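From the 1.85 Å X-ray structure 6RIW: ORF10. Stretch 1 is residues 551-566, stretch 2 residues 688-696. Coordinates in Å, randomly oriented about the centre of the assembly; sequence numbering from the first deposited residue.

Stretch 1 551-566: IPQQLMMMQVADNAAK
Stretch 2, residues 688-696: VIIAAVDLS

How are the two stretches laid against each other? Residues 552-566 form an α-helix that continues later in the chain, and 688-694 form a β-strand that begins earlier. From P552 to K566 phi lies between -54° and -77° and psi between -29° and -47°. The two run roughly antiparallel, with 148° between their N-to-C directions and a closest axial approach of 8.1 Å. The register pairs Q553 with L695, M557 with V693 and A561 with A691, their CA atoms 6.5, 5.9 and 5.9 Å apart respectively. Four residues, about one helical turn, therefore match two residues of strand, whose alternation sends the CB atoms of I689, A691 and V693 toward the helix and those of I690, A692 and D694 away. No hydrogen bond crosses; the contact rests on packing, which buries 487 Å² counting both sides.

How does the helix begin against the end of the strand? I551 sits at the N-cap position with phi/psi -67/155, and its O accepts from L555 N at 3.3 Å and, weakly, from Q554 N at 3.1 Å. P552 (-61/-29, C-gamma exo) opens the helix and places its CB 3.7 Å from L695 CD1. L695 CD1 also lies 3.4 Å from Q553 N, so L695 packs on backbone as well as side chain. L695 lies just beyond the strand at -86/67, with chi1 m and chi2 t. Q553 (chi1 t, chi2 t, chi3 50°) contributes its aliphatic part, Q553 CG standing 3.8 Å from V693 CG1, while its NE2 is hydrogen-bonded elsewhere in the structure. The CA-to-CB bond of Q554 points away from the strand.

Which methionines of the next turn reach the strand? M556 and M557 do. M556 points its CB toward the strand; with chi1 m, chi2 -91° and chi3 m, its CE comes 4.0 Å from L695 CD2, and its CB lies 4.4 Å from V693 CG2. The CA-to-CB bond of M557 points sideways; chi1 is t, chi2 -92° and chi3 t. M557 CB is 4.0 Å from V693 CG1 and M557 CG 4.0 Å from A691 CB, so M557 bridges two successive inward-facing strand residues. V693 (-150/136, chi1 p) thus touches Q553, M556 and M557. The CA-to-CB bond of M558 points away, and M558 makes no contact.

How does the packing continue toward the end of the helical segment? The CA-to-CB bond of V560 (chi1 m) points toward the strand, but the closer contacts fall to small side chains. A561 CB lies 4.3 Å from A691 CB and 4.2 Å from I689 CG2, and one turn later A565 CB reaches I689 CD1 at 4.0 Å. I689 (-89/125, chi1 m, chi2 t) spans both alanines; A691 is at -110/160. Backbone hydrogen bonds from residue i+4 to residue i, such as A561 N to M557 O at 3.0 Å and A565 N to A561 O at 2.9 Å, keep the helix regular here. Away from the strand, K566, its chain extended after chi1 m, donates from NZ to D562 OD2 at 3.2 Å in a salt bridge across one turn.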

# COMPACT_ATOMS: atom_id res chain seq x y z
N ILE A 551 4.81 -1.58 -15.23
CA ILE A 551 3.96 -2.77 -15.16
C ILE A 551 2.51 -2.40 -15.48
O ILE A 551 2.10 -1.24 -15.29
CB ILE A 551 4.07 -3.47 -13.79
CG1 ILE A 551 3.57 -2.57 -12.64
CG2 ILE A 551 5.51 -3.95 -13.54
CD1 ILE A 551 3.24 -3.35 -11.32
N PRO A 552 1.71 -3.34 -15.96
CA PRO A 552 0.32 -3.01 -16.35
C PRO A 552 -0.54 -2.49 -15.21
O PRO A 552 -1.44 -1.69 -15.49
CB PRO A 552 -0.21 -4.35 -16.89
CG PRO A 552 1.01 -5.06 -17.39
CD PRO A 552 2.11 -4.68 -16.43
N GLN A 553 -0.29 -2.88 -13.95
CA GLN A 553 -1.09 -2.31 -12.85
C GLN A 553 -1.07 -0.78 -12.88
O GLN A 553 -2.11 -0.12 -12.72
CB GLN A 553 -0.58 -2.82 -11.49
CG GLN A 553 -1.47 -2.35 -10.29
CD GLN A 553 -0.85 -2.60 -8.92
OE1 GLN A 553 0.31 -2.26 -8.67
NE2 GLN A 553 -1.63 -3.19 -8.01
N GLN A 554 0.11 -0.19 -13.09
CA GLN A 554 0.20 1.27 -13.10
C GLN A 554 -0.34 1.86 -14.40
O GLN A 554 -1.04 2.88 -14.37
CB GLN A 554 1.64 1.69 -12.83
CG GLN A 554 2.11 1.27 -11.42
CD GLN A 554 3.09 2.25 -10.77
OE1 GLN A 554 3.65 3.13 -11.43
NE2 GLN A 554 3.32 2.08 -9.46
N LEU A 555 -0.06 1.23 -15.54
CA LEU A 555 -0.56 1.78 -16.80
C LEU A 555 -2.09 1.76 -16.86
O LEU A 555 -2.71 2.72 -17.32
CB LEU A 555 0.01 0.99 -17.98
CG LEU A 555 1.53 1.14 -18.11
CD1 LEU A 555 2.09 0.11 -19.06
CD2 LEU A 555 1.85 2.54 -18.58
N MET A 556 -2.70 0.66 -16.41
CA MET A 556 -4.16 0.57 -16.41
C MET A 556 -4.78 1.65 -15.53
O MET A 556 -5.78 2.27 -15.93
CB MET A 556 -4.62 -0.80 -15.92
CG MET A 556 -4.30 -1.92 -16.86
SD MET A 556 -5.65 -2.19 -18.02
CE MET A 556 -6.92 -2.84 -16.93
N MET A 557 -4.23 1.86 -14.32
CA MET A 557 -4.76 2.88 -13.42
C MET A 557 -4.61 4.27 -14.03
O MET A 557 -5.51 5.11 -13.93
CB MET A 557 -4.05 2.81 -12.06
CG MET A 557 -4.33 4.03 -11.16
SD MET A 557 -3.09 5.37 -11.36
CE MET A 557 -4.00 6.77 -10.69
N MET A 558 -3.47 4.52 -14.66
CA MET A 558 -3.21 5.86 -15.19
C MET A 558 -4.19 6.20 -16.30
O MET A 558 -4.68 7.33 -16.39
CB MET A 558 -1.77 5.94 -15.69
CG MET A 558 -0.76 6.02 -14.56
SD MET A 558 0.82 5.36 -15.15
CE MET A 558 1.36 6.77 -16.09
N GLN A 559 -4.47 5.23 -17.18
CA GLN A 559 -5.37 5.48 -18.30
C GLN A 559 -6.79 5.77 -17.83
O GLN A 559 -7.42 6.73 -18.30
CB GLN A 559 -5.36 4.30 -19.26
CG GLN A 559 -6.15 4.52 -20.52
CD GLN A 559 -5.70 3.60 -21.63
OE1 GLN A 559 -5.97 2.40 -21.59
NE2 GLN A 559 -5.00 4.16 -22.62
N VAL A 560 -7.33 4.97 -16.90
CA VAL A 560 -8.72 5.21 -16.49
C VAL A 560 -8.82 6.50 -15.68
O VAL A 560 -9.81 7.23 -15.79
CB VAL A 560 -9.33 4.01 -15.73
CG1 VAL A 560 -9.42 2.77 -16.63
CG2 VAL A 560 -8.57 3.69 -14.41
N ALA A 561 -7.81 6.80 -14.86
CA ALA A 561 -7.85 8.02 -14.05
C ALA A 561 -7.80 9.25 -14.95
O ALA A 561 -8.54 10.22 -14.74
CB ALA A 561 -6.68 8.07 -13.06
N ASP A 562 -6.92 9.22 -15.95
CA ASP A 562 -6.82 10.32 -16.91
C ASP A 562 -8.15 10.54 -17.63
O ASP A 562 -8.61 11.68 -17.77
CB ASP A 562 -5.72 10.01 -17.93
CG ASP A 562 -5.37 11.21 -18.81
OD1 ASP A 562 -5.15 12.31 -18.29
OD2 ASP A 562 -5.30 11.01 -20.05
N ASN A 563 -8.78 9.45 -18.08
CA ASN A 563 -10.06 9.57 -18.79
C ASN A 563 -11.16 10.08 -17.87
O ASN A 563 -11.96 10.94 -18.27
CB ASN A 563 -10.44 8.21 -19.39
CG ASN A 563 -9.59 7.85 -20.58
OD1 ASN A 563 -8.97 8.72 -21.20
ND2 ASN A 563 -9.54 6.57 -20.91
N ALA A 564 -11.21 9.59 -16.62
CA ALA A 564 -12.21 10.09 -15.69
C ALA A 564 -12.01 11.58 -15.40
O ALA A 564 -12.98 12.34 -15.28
CB ALA A 564 -12.18 9.26 -14.39
N ALA A 565 -10.75 12.02 -15.29
CA ALA A 565 -10.46 13.43 -15.02
C ALA A 565 -10.94 14.32 -16.16
O ALA A 565 -11.52 15.39 -15.93
CB ALA A 565 -8.97 13.64 -14.78
N LYS A 566 -10.73 13.87 -17.40
CA LYS A 566 -11.24 14.60 -18.56
C LYS A 566 -12.76 14.61 -18.58
O LYS A 566 -13.38 15.66 -18.82
CB LYS A 566 -10.70 13.98 -19.85
CG LYS A 566 -9.23 14.30 -20.12
CD LYS A 566 -8.65 13.37 -21.18
CE LYS A 566 -7.18 13.68 -21.44
NZ LYS A 566 -6.62 12.69 -22.40
N VAL A 688 -11.66 15.07 -5.92
CA VAL A 688 -10.90 13.87 -5.58
C VAL A 688 -11.11 12.86 -6.70
O VAL A 688 -12.25 12.58 -7.08
CB VAL A 688 -11.33 13.27 -4.23
CG1 VAL A 688 -10.61 11.94 -3.98
CG2 VAL A 688 -11.08 14.26 -3.08
N ILE A 689 -10.01 12.37 -7.25
CA ILE A 689 -10.05 11.24 -8.18
C ILE A 689 -9.93 9.99 -7.33
O ILE A 689 -8.98 9.86 -6.55
CB ILE A 689 -8.90 11.31 -9.20
CG1 ILE A 689 -8.97 12.60 -10.01
CG2 ILE A 689 -8.94 10.09 -10.10
CD1 ILE A 689 -7.91 12.70 -11.09
N ILE A 690 -10.89 9.08 -7.46
CA ILE A 690 -10.75 7.76 -6.82
C ILE A 690 -10.56 6.75 -7.93
O ILE A 690 -11.48 6.51 -8.72
CB ILE A 690 -11.95 7.39 -5.95
CG1 ILE A 690 -12.19 8.48 -4.89
CG2 ILE A 690 -11.67 6.01 -5.29
CD1 ILE A 690 -13.41 8.22 -4.00
N ALA A 691 -9.37 6.18 -8.03
CA ALA A 691 -9.11 5.15 -9.02
C ALA A 691 -8.94 3.81 -8.31
O ALA A 691 -8.71 3.74 -7.09
CB ALA A 691 -7.86 5.48 -9.86
N ALA A 692 -9.09 2.74 -9.06
CA ALA A 692 -9.00 1.43 -8.46
C ALA A 692 -8.43 0.49 -9.50
O ALA A 692 -8.79 0.60 -10.67
CB ALA A 692 -10.37 0.91 -8.00
N VAL A 693 -7.57 -0.43 -9.08
CA VAL A 693 -7.01 -1.39 -10.04
C VAL A 693 -6.72 -2.68 -9.31
O VAL A 693 -6.19 -2.68 -8.18
CB VAL A 693 -5.75 -0.84 -10.74
CG1 VAL A 693 -4.69 -0.40 -9.73
CG2 VAL A 693 -5.18 -1.86 -11.72
N ASP A 694 -7.08 -3.79 -9.93
CA ASP A 694 -6.63 -5.10 -9.48
C ASP A 694 -6.54 -5.97 -10.72
O ASP A 694 -7.56 -6.31 -11.34
CB ASP A 694 -7.57 -5.71 -8.44
CG ASP A 694 -6.89 -6.83 -7.63
OD1 ASP A 694 -5.85 -7.36 -8.13
OD2 ASP A 694 -7.36 -7.15 -6.52
N LEU A 695 -5.33 -6.35 -11.09
CA LEU A 695 -5.18 -7.29 -12.19
C LEU A 695 -5.29 -8.71 -11.62
O LEU A 695 -4.35 -9.51 -11.61
CB LEU A 695 -3.90 -7.01 -12.96
CG LEU A 695 -3.91 -5.55 -13.45
CD1 LEU A 695 -2.73 -5.24 -14.36
CD2 LEU A 695 -5.23 -5.21 -14.17
N SER A 696 -6.50 -9.01 -11.14
CA SER A 696 -6.80 -10.20 -10.36
C SER A 696 -7.05 -11.45 -11.21
O SER A 696 -7.58 -12.44 -10.69
CB SER A 696 -8.01 -9.95 -9.45
OG SER A 696 -8.97 -9.11 -10.07